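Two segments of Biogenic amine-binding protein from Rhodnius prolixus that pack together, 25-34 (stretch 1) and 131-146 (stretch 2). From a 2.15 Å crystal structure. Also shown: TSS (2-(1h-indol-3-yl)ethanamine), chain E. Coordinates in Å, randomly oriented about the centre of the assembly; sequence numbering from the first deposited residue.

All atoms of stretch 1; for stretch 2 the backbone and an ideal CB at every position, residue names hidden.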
ATOM      1  N   TYR A  25      -8.295   1.074   0.289  1.00 31.52           N
ATOM      2  CA  TYR A  25      -8.176   2.348  -0.396  1.00 31.75           C
ATOM      3  C   TYR A  25      -7.133   3.196   0.324  1.00 35.81           C
ATOM      4  O   TYR A  25      -7.126   3.270   1.554  1.00 28.57           O
ATOM      5  CB  TYR A  25      -9.510   3.091  -0.401  1.00 36.70           C
ATOM      6  CG  TYR A  25     -10.601   2.400  -1.184  1.00 37.93           C
ATOM      7  CD1 TYR A  25     -11.467   1.504  -0.565  1.00 41.50           C
ATOM      8  CD2 TYR A  25     -10.765   2.640  -2.540  1.00 35.44           C
ATOM      9  CE1 TYR A  25     -12.468   0.864  -1.280  1.00 43.63           C
ATOM     10  CE2 TYR A  25     -11.765   2.005  -3.262  1.00 44.51           C
ATOM     11  CZ  TYR A  25     -12.610   1.114  -2.626  1.00 40.80           C
ATOM     12  OH  TYR A  25     -13.608   0.486  -3.336  1.00 43.75           O
ATOM     13  N   ILE A  26      -6.250   3.824  -0.444  1.00 32.38           N
ATOM     14  CA  ILE A  26      -5.266   4.740   0.124  1.00 38.50           C
ATOM     15  C   ILE A  26      -5.869   6.136   0.186  1.00 35.47           C
ATOM     16  O   ILE A  26      -6.068   6.787  -0.839  1.00 30.86           O
ATOM     17  CB  ILE A  26      -3.959   4.735  -0.674  1.00 30.09           C
ATOM     18  CG1 ILE A  26      -3.454   3.293  -0.810  1.00 31.71           C
ATOM     19  CG2 ILE A  26      -2.912   5.603   0.017  1.00 29.31           C
ATOM     20  CD1 ILE A  26      -2.021   3.176  -1.243  1.00 32.64           C
ATOM     21  N   THR A  27      -6.185   6.579   1.397  1.00 30.49           N
ATOM     22  CA  THR A  27      -6.935   7.813   1.579  1.00 38.72           C
ATOM     23  C   THR A  27      -6.050   9.045   1.783  1.00 37.50           C
ATOM     24  O   THR A  27      -6.386  10.138   1.334  1.00 40.43           O
ATOM     25  CB  THR A  27      -7.917   7.685   2.757  1.00 42.59           C
ATOM     26  OG1 THR A  27      -7.205   7.270   3.931  1.00 40.15           O
ATOM     27  CG2 THR A  27      -8.991   6.658   2.429  1.00 39.67           C
ATOM     28  N   HIS A  28      -4.930   8.862   2.472  1.00 34.02           N
ATOM     29  CA  HIS A  28      -4.023   9.960   2.801  1.00 33.93           C
ATOM     30  C   HIS A  28      -2.604   9.437   2.719  1.00 43.25           C
ATOM     31  O   HIS A  28      -2.354   8.263   3.007  1.00 33.76           O
ATOM     32  CB  HIS A  28      -4.249  10.448   4.232  1.00 37.61           C
ATOM     33  CG  HIS A  28      -5.643  10.920   4.510  1.00 43.11           C
ATOM     34  ND1 HIS A  28      -6.713  10.062   4.608  1.00 45.50           N
ATOM     35  CD2 HIS A  28      -6.132  12.162   4.732  1.00 47.71           C
ATOM     36  CE1 HIS A  28      -7.807  10.754   4.871  1.00 47.10           C
ATOM     37  NE2 HIS A  28      -7.482  12.031   4.949  1.00 48.11           N
ATOM     38  N   TYR A  29      -1.663  10.303   2.359  1.00 48.74           N
ATOM     39  CA  TYR A  29      -0.275   9.869   2.298  1.00 40.17           C
ATOM     40  C   TYR A  29       0.753  10.968   2.085  1.00 42.60           C
ATOM     41  O   TYR A  29       0.483  11.988   1.447  1.00 43.50           O
ATOM     42  CB  TYR A  29      -0.100   8.793   1.224  1.00 27.91           C
ATOM     43  CG  TYR A  29      -0.333   9.255  -0.195  1.00 30.34           C
ATOM     44  CD1 TYR A  29       0.687   9.833  -0.939  1.00 28.14           C
ATOM     45  CD2 TYR A  29      -1.569   9.072  -0.809  1.00 27.08           C
ATOM     46  CE1 TYR A  29       0.477  10.226  -2.258  1.00 32.95           C
ATOM     47  CE2 TYR A  29      -1.785   9.455  -2.122  1.00 29.07           C
ATOM     48  CZ  TYR A  29      -0.767  10.032  -2.845  1.00 40.90           C
ATOM     49  OH  TYR A  29      -1.011  10.418  -4.155  1.00 36.81           O
ATOM     50  N   LYS A  30       1.939  10.735   2.630  1.00 39.69           N
ATOM     51  CA  LYS A  30       3.093  11.572   2.358  1.00 35.54           C
ATOM     52  C   LYS A  30       4.103  10.754   1.580  1.00 39.57           C
ATOM     53  O   LYS A  30       4.552   9.699   2.035  1.00 43.88           O
ATOM     54  CB  LYS A  30       3.736  12.068   3.647  1.00 44.01           C
ATOM     55  CG  LYS A  30       5.075  12.780   3.411  1.00 43.12           C
ATOM     56  CD  LYS A  30       5.633  13.353   4.697  1.00 37.63           C
ATOM     57  CE  LYS A  30       6.946  14.091   4.457  1.00 39.10           C
ATOM     58  NZ  LYS A  30       7.677  14.282   5.734  1.00 50.11           N
ATOM     59  N   LEU A  31       4.437  11.240   0.393  1.00 30.91           N
ATOM     60  CA  LEU A  31       5.450  10.630  -0.444  1.00 33.46           C
ATOM     61  C   LEU A  31       6.709  11.505  -0.468  1.00 34.81           C
ATOM     62  O   LEU A  31       6.689  12.603  -1.015  1.00 44.84           O
ATOM     63  CB  LEU A  31       4.911  10.494  -1.857  1.00 34.35           C
ATOM     64  CG  LEU A  31       5.922  10.054  -2.903  1.00 43.54           C
ATOM     65  CD1 LEU A  31       6.422   8.660  -2.574  1.00 39.52           C
ATOM     66  CD2 LEU A  31       5.281  10.097  -4.283  1.00 46.20           C
ATOM     67  N   GLY A  32       7.800  11.021   0.117  1.00 36.86           N
ATOM     68  CA  GLY A  32       9.063  11.761   0.116  1.00 37.77           C
ATOM     69  C   GLY A  32       9.116  13.051   0.929  1.00 44.40           C
ATOM     70  O   GLY A  32       8.197  13.360   1.683  1.00 47.83           O
ATOM     71  N   ASP A  33      10.206  13.806   0.778  1.00 45.48           N
ATOM     72  CA  ASP A  33      10.385  15.066   1.503  1.00 53.31           C
ATOM     73  C   ASP A  33       9.877  16.314   0.760  1.00 52.79           C
ATOM     74  O   ASP A  33       9.452  17.282   1.393  1.00 50.56           O
ATOM     75  CB  ASP A  33      11.860  15.270   1.884  1.00 50.84           C
ATOM     76  CG  ASP A  33      12.318  14.328   2.978  1.00 62.45           C
ATOM     77  OD1 ASP A  33      11.581  14.172   3.973  1.00 45.58           O
ATOM     78  OD2 ASP A  33      13.416  13.748   2.842  1.00 47.15           O
ATOM     79  N   SER A  34       9.942  16.309  -0.567  1.00 48.96           N
ATOM     80  CA  SER A  34       9.556  17.499  -1.332  1.00 53.59           C
ATOM     81  C   SER A  34       8.037  17.640  -1.440  1.00 50.73           C
ATOM     82  O   SER A  34       7.296  16.656  -1.288  1.00 49.83           O
ATOM     83  CB  SER A  34      10.191  17.489  -2.723  1.00 56.08           C
ATOM     84  OG  SER A  34       9.544  16.554  -3.565  1.00 69.20           O
ATOM     85  N   UNK A 131      15.798   5.301  -1.143  1.00 54.43           N
ATOM     86  CA  UNK A 131      15.310   5.748   0.167  1.00 55.77           C
ATOM     87  C   UNK A 131      14.623   7.108   0.105  1.00 54.39           C
ATOM     88  O   UNK A 131      13.780   7.398   0.959  1.00 47.46           O
ATOM     89  CB  UNK A 131      16.470   5.809   1.162  1.00 55.77           C
ATOM     90  N   UNK A 132      14.998   7.928  -0.878  1.00 51.33           N
ATOM     91  CA  UNK A 132      14.344   9.209  -1.095  1.00 52.55           C
ATOM     92  C   UNK A 132      12.876   9.008  -1.438  1.00 66.55           C
ATOM     93  O   UNK A 132      12.047   9.881  -1.175  1.00 73.19           O
ATOM     94  CB  UNK A 132      15.048   9.991  -2.206  1.00 52.55           C
ATOM     95  N   UNK A 133      12.564   7.858  -2.034  1.00 63.60           N
ATOM     96  CA  UNK A 133      11.182   7.427  -2.192  1.00 76.27           C
ATOM     97  C   UNK A 133      10.747   6.680  -0.943  1.00 71.34           C
ATOM     98  O   UNK A 133      11.011   5.480  -0.796  1.00 72.20           O
ATOM     99  CB  UNK A 133      11.017   6.550  -3.435  1.00 76.27           C
ATOM    100  N   UNK A 134      10.108   7.390  -0.026  1.00 51.50           N
ATOM    101  CA  UNK A 134       9.469   6.717   1.086  1.00 43.15           C
ATOM    102  C   UNK A 134       8.020   7.137   1.138  1.00 38.78           C
ATOM    103  O   UNK A 134       7.659   8.247   0.724  1.00 36.33           O
ATOM    104  CB  UNK A 134      10.178   7.025   2.406  1.00 43.15           C
ATOM    105  N   UNK A 135       7.189   6.244   1.651  1.00 26.60           N
ATOM    106  CA  UNK A 135       5.770   6.502   1.706  1.00 31.21           C
ATOM    107  C   UNK A 135       5.222   6.237   3.095  1.00 36.84           C
ATOM    108  O   UNK A 135       5.463   5.175   3.684  1.00 30.90           O
ATOM    109  CB  UNK A 135       5.033   5.650   0.671  1.00 31.21           C
ATOM    110  N   UNK A 136       4.500   7.218   3.622  1.00 27.04           N
ATOM    111  CA  UNK A 136       3.641   7.007   4.778  1.00 35.64           C
ATOM    112  C   UNK A 136       2.193   7.079   4.304  1.00 37.65           C
ATOM    113  O   UNK A 136       1.775   8.081   3.717  1.00 38.75           O
ATOM    114  CB  UNK A 136       3.919   8.035   5.877  1.00 35.64           C
ATOM    115  N   UNK A 137       1.423   6.025   4.548  1.00 34.76           N
ATOM    116  CA  UNK A 137       0.069   5.959   3.999  1.00 31.25           C
ATOM    117  C   UNK A 137      -1.000   5.572   5.014  1.00 38.29           C
ATOM    118  O   UNK A 137      -0.820   4.644   5.805  1.00 32.28           O
ATOM    119  CB  UNK A 137       0.040   4.959   2.841  1.00 31.25           C
ATOM    120  N   UNK A 138      -2.116   6.296   4.973  1.00 36.58           N
ATOM    121  CA  UNK A 138      -3.336   5.879   5.652  1.00 34.39           C
ATOM    122  C   UNK A 138      -4.235   5.115   4.674  1.00 39.26           C
ATOM    123  O   UNK A 138      -4.459   5.548   3.535  1.00 32.69           O
ATOM    124  CB  UNK A 138      -4.072   7.088   6.233  1.00 34.39           C
ATOM    125  N   UNK A 139      -4.727   3.966   5.120  1.00 33.95           N
ATOM    126  CA  UNK A 139      -5.480   3.056   4.262  1.00 32.20           C
ATOM    127  C   UNK A 139      -6.803   2.655   4.916  1.00 33.42           C
ATOM    128  O   UNK A 139      -6.887   2.486   6.133  1.00 37.82           O
ATOM    129  CB  UNK A 139      -4.648   1.811   3.948  1.00 32.20           C
ATOM    130  N   UNK A 140      -7.845   2.534   4.104  1.00 35.39           N
ATOM    131  CA  UNK A 140      -9.180   2.270   4.617  1.00 35.82           C
ATOM    132  C   UNK A 140      -9.826   1.133   3.830  1.00 34.66           C
ATOM    133  O   UNK A 140      -9.466   0.877   2.682  1.00 40.58           O
ATOM    134  CB  UNK A 140     -10.044   3.531   4.549  1.00 35.82           C
ATOM    135  N   UNK A 141     -10.761   0.437   4.461  1.00 40.74           N
ATOM    136  CA  UNK A 141     -11.524  -0.599   3.779  1.00 43.48           C
ATOM    137  C   UNK A 141     -12.584   0.058   2.902  1.00 44.90           C
ATOM    138  O   UNK A 141     -13.111  -0.564   1.980  1.00 50.74           O
ATOM    139  CB  UNK A 141     -12.165  -1.559   4.783  1.00 43.48           C
ATOM    140  N   UNK A 142     -12.896   1.317   3.208  1.00 40.35           N
ATOM    141  CA  UNK A 142     -13.805   2.115   2.392  1.00 36.28           C
ATOM    142  C   UNK A 142     -13.060   3.310   1.791  1.00 41.12           C
ATOM    143  O   UNK A 142     -11.890   3.549   2.110  1.00 39.86           O
ATOM    144  CB  UNK A 142     -14.999   2.589   3.223  1.00 36.28           C
ATOM    145  N   UNK A 143     -13.733   4.046   0.914  1.00 39.88           N
ATOM    146  CA  UNK A 143     -13.091   5.135   0.182  1.00 47.08           C
ATOM    147  C   UNK A 143     -12.687   6.285   1.105  1.00 46.76           C
ATOM    148  O   UNK A 143     -11.731   7.009   0.825  1.00 46.66           O
ATOM    149  CB  UNK A 143     -14.026   5.652  -0.913  1.00 47.08           C
ATOM    150  N   UNK A 144     -13.417   6.442   2.204  1.00 55.37           N
ATOM    151  CA  UNK A 144     -13.100   7.455   3.211  1.00 58.67           C
ATOM    152  C   UNK A 144     -12.787   6.781   4.542  1.00 56.29           C
ATOM    153  O   UNK A 144     -13.219   5.652   4.780  1.00 56.56           O
ATOM    154  CB  UNK A 144     -14.256   8.445   3.371  1.00 58.67           C
ATOM    155  N   UNK A 145     -12.035   7.455   5.411  1.00 48.77           N
ATOM    156  CA  UNK A 145     -11.781   6.892   6.728  1.00 43.11           C
ATOM    157  C   UNK A 145     -13.051   6.980   7.570  1.00 47.57           C
ATOM    158  O   UNK A 145     -13.669   8.040   7.670  1.00 58.31           O
ATOM    159  CB  UNK A 145     -10.621   7.615   7.416  1.00 43.11           C
ATOM    160  N   UNK A 146     -13.456   5.857   8.154  1.00 58.13           N
ATOM    161  CA  UNK A 146     -14.620   5.846   9.035  1.00 63.35           C
ATOM    162  C   UNK A 146     -14.430   6.862  10.152  1.00 66.02           C
ATOM    163  O   UNK A 146     -13.398   6.874  10.823  1.00 64.26           O
ATOM    164  CB  UNK A 146     -14.853   4.449   9.614  1.00 63.35           C
TER
HETATM  165  N1  TSS E 201       2.003   0.032  -4.436  1.00 34.81           N
HETATM  166  CA  TSS E 201       3.281   0.525  -3.981  1.00 33.03           C
HETATM  167  CB  TSS E 201       3.294   1.305  -2.704  1.00 28.36           C
HETATM  168  CG  TSS E 201       2.371   0.869  -1.611  1.00 22.27           C
HETATM  169  CD1 TSS E 201       1.245   1.543  -1.161  1.00 26.25           C
HETATM  170  NE1 TSS E 201       0.684   0.845  -0.152  1.00 28.66           N
HETATM  171  CE2 TSS E 201       1.416  -0.303   0.073  1.00 29.18           C
HETATM  172  CD2 TSS E 201       2.466  -0.311  -0.809  1.00 23.34           C
HETATM  173  CZ2 TSS E 201       1.246  -1.369   0.998  1.00 31.48           C
HETATM  174  CH2 TSS E 201       2.156  -2.422   1.021  1.00 29.68           C
HETATM  175  CZ3 TSS E 201       3.226  -2.429   0.124  1.00 33.62           C
HETATM  176  CE3 TSS E 201       3.388  -1.383  -0.792  1.00 23.18           C

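Strand 134-140 pairs antiparallel with strand 25-31; being extended, it sends alternate side chains to the face of Ile 26, Tyr 29 and Leu 31 and to that of Tyr 25, His 28 and Lys 30. Positions 131 and 132 turn the chain, with ideal CB atoms beyond reach of stretch 1; turn-tolerant residues suit, and Pro 131 and Asp 132 occupy them.

Position 133 points sideways, its ideal CB 5.1 Å from Leu 31 CD1, so a long apolar or aromatic residue could cover that methyl. Tyr 133 CD1 lies 3.5 Å from Leu 31 CD1.

Position 134 looks past Gly 32, with a lysine and an aspartate farther out. Polar or aromatic residues with reach would suit. Tyr 134 combines both qualities: Gly 32 CA sits over its ring, 3.9 Å from the centroid, and Tyr 134 OH donates to Asp 33 OD1 at 2.6 Å while accepting a weak bond from Lys 30 NZ at 3.2 Å.

Position 135 faces Tyr 29 and Leu 31, calling for a branched or long aliphatic. Leu 135 places CD1 3.8 Å from Tyr 29 CD1 and CD2 3.6 Å from TSS CD1.

Position 136 shares a face with Lys 30, its ideal CB 4.2 Å from Lys 30 O; many residues suit, aromatic and beta-branched ones included. Tyr 136 puts its ring on that face; Tyr 136 N donates to Lys 30 O and Lys 30 N to Tyr 136 O, both at 2.9 Å.

At 137 the ideal CB is already 4.1 Å from Ile 26 CG2 and 4.2 Å from Tyr 29 CB, favouring something small. Ala 137 fills the gap.

Position 138 pairs with His 28 beside the bulge; beta-branched residues suit the extended backbone. Val 138 sets CG1 3.4 Å from Thr 27 OG1.

Position 139 returns to the Ile 26 face, where the ligand lies. An aliphatic would pack, but the indole NE1 invites an acceptor. Gln 139 OE1 accepts a hydrogen bond from TSS NE1 at 3.2 Å.

At 140 the ideal CB is 3.9 Å from Thr 27 CG2, so a small residue is comfortable; Ser 140 serves.

Positions 141 and 142 point away, so stretch 1 asks little of them; Arg 141 is bonded elsewhere in the structure, and Thr 142 OG1 donates to the backbone O of 144. Position 143 borders the Tyr 25 ring, where a flexible aliphatic stem works; Glu 143 lays CG over one face. Position 144 points away, as Asn 144. Position 145 lies sideways near Thr 27 and His 28, so a modest apolar residue would do; Val 145 brings CG2 3.4 Å from Thr 27 OG1. Position 146 has nothing of stretch 1 nearby, so anything would suit; it is Lys 146.

Stretch 2, residues 131-146: PDYYLYAVQSRTENVK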
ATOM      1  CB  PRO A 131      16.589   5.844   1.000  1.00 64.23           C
ATOM      2  CG  PRO A 131      17.689   6.024  -0.013  1.00 66.46           C
ATOM      3  CD  PRO A 131      17.265   5.179  -1.171  1.00 61.61           C
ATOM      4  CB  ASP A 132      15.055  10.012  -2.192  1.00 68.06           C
ATOM      5  CG  ASP A 132      16.313  10.702  -1.688  1.00 77.13           C
ATOM      6  OD1 ASP A 132      16.582  10.625  -0.468  1.00 82.55           O
ATOM      7  OD2 ASP A 132      17.027  11.331  -2.504  1.00 80.49           O
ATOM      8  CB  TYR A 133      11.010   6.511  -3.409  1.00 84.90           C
ATOM      9  CG  TYR A 133       9.777   5.613  -3.330  1.00 87.97           C
ATOM     10  CD1 TYR A 133       8.522   6.086  -3.697  1.00 89.62           C
ATOM     11  CD2 TYR A 133       9.871   4.293  -2.892  1.00 77.16           C
ATOM     12  CE1 TYR A 133       7.400   5.276  -3.627  1.00 77.18           C
ATOM     13  CE2 TYR A 133       8.754   3.482  -2.814  1.00 68.89           C
ATOM     14  CZ  TYR A 133       7.520   3.980  -3.185  1.00 70.58           C
ATOM     15  OH  TYR A 133       6.398   3.180  -3.123  1.00 61.54           O
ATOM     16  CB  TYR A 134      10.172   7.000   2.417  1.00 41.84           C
ATOM     17  CG  TYR A 134      10.046   8.426   2.910  1.00 41.52           C
ATOM     18  CD1 TYR A 134      11.075   9.339   2.714  1.00 43.58           C
ATOM     19  CD2 TYR A 134       8.906   8.858   3.583  1.00 38.62           C
ATOM     20  CE1 TYR A 134      10.972  10.645   3.163  1.00 45.04           C
ATOM     21  CE2 TYR A 134       8.798  10.174   4.041  1.00 35.93           C
ATOM     22  CZ  TYR A 134       9.835  11.055   3.828  1.00 38.84           C
ATOM     23  OH  TYR A 134       9.746  12.357   4.286  1.00 39.63           O
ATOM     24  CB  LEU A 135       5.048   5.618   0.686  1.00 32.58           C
ATOM     25  CG  LEU A 135       3.529   5.741   0.615  1.00 31.55           C
ATOM     26  CD1 LEU A 135       3.159   7.014  -0.109  1.00 26.97           C
ATOM     27  CD2 LEU A 135       2.940   4.529  -0.101  1.00 35.88           C
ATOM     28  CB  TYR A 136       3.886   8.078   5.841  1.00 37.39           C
ATOM     29  CG  TYR A 136       5.164   7.908   6.624  1.00 40.83           C
ATOM     30  CD1 TYR A 136       5.226   7.042   7.708  1.00 45.34           C
ATOM     31  CD2 TYR A 136       6.306   8.628   6.292  1.00 45.99           C
ATOM     32  CE1 TYR A 136       6.389   6.892   8.435  1.00 51.72           C
ATOM     33  CE2 TYR A 136       7.474   8.488   7.014  1.00 51.14           C
ATOM     34  CZ  TYR A 136       7.508   7.621   8.085  1.00 53.35           C
ATOM     35  OH  TYR A 136       8.669   7.477   8.801  1.00 48.23           O
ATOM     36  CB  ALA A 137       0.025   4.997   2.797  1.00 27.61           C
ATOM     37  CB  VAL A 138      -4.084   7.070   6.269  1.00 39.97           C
ATOM     38  CG1 VAL A 138      -5.441   6.632   6.794  1.00 36.83           C
ATOM     39  CG2 VAL A 138      -3.246   7.686   7.389  1.00 34.11           C
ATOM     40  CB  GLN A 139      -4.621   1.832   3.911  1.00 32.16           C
ATOM     41  CG  GLN A 139      -3.241   2.227   3.359  1.00 30.32           C
ATOM     42  CD  GLN A 139      -2.353   1.040   3.024  1.00 31.08           C
ATOM     43  OE1 GLN A 139      -1.587   1.079   2.064  1.00 32.92           O
ATOM     44  NE2 GLN A 139      -2.440  -0.014   3.822  1.00 35.41           N
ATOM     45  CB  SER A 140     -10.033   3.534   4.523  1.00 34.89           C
ATOM     46  OG  SER A 140     -11.373   3.302   4.942  1.00 39.91           O
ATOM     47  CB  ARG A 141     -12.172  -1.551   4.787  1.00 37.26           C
ATOM     48  CG  ARG A 141     -11.181  -2.457   5.529  1.00 37.68           C
ATOM     49  CD  ARG A 141     -10.359  -3.327   4.574  1.00 36.73           C
ATOM     50  NE  ARG A 141      -9.756  -4.471   5.255  1.00 37.96           N
ATOM     51  CZ  ARG A 141      -8.989  -5.383   4.662  1.00 40.52           C
ATOM     52  NH1 ARG A 141      -8.715  -5.283   3.371  1.00 30.32           N
ATOM     53  NH2 ARG A 141      -8.497  -6.403   5.363  1.00 38.33           N
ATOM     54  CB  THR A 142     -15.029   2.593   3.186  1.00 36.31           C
ATOM     55  OG1 THR A 142     -14.595   3.206   4.403  1.00 46.34           O
ATOM     56  CG2 THR A 142     -15.955   1.412   3.522  1.00 38.69           C
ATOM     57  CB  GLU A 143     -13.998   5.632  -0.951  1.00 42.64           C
ATOM     58  CG  GLU A 143     -14.377   4.544  -1.940  1.00 51.89           C
ATOM     59  CD  GLU A 143     -15.158   5.067  -3.135  1.00 60.39           C
ATOM     60  OE1 GLU A 143     -16.131   4.401  -3.544  1.00 74.06           O
ATOM     61  OE2 GLU A 143     -14.794   6.131  -3.673  1.00 56.88           O
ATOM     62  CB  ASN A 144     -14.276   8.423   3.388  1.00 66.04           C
ATOM     63  CG  ASN A 144     -14.860   8.884   2.060  1.00 77.03           C
ATOM     64  OD1 ASN A 144     -14.368   9.833   1.447  1.00 78.82           O
ATOM     65  ND2 ASN A 144     -15.918   8.210   1.611  1.00 75.05           N
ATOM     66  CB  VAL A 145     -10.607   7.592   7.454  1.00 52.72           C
ATOM     67  CG1 VAL A 145     -10.378   6.960   8.815  1.00 50.35           C
ATOM     68  CG2 VAL A 145      -9.335   7.520   6.619  1.00 47.63           C
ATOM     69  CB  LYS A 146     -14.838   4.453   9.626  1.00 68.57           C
ATOM     70  CG  LYS A 146     -15.354   3.440   8.629  1.00 76.20           C
ATOM     71  CD  LYS A 146     -16.711   3.862   8.097  1.00 82.17           C
ATOM     72  CE  LYS A 146     -17.249   2.864   7.091  1.00 77.54           C
ATOM     73  NZ  LYS A 146     -18.561   3.309   6.554  1.00 80.18           N
TER
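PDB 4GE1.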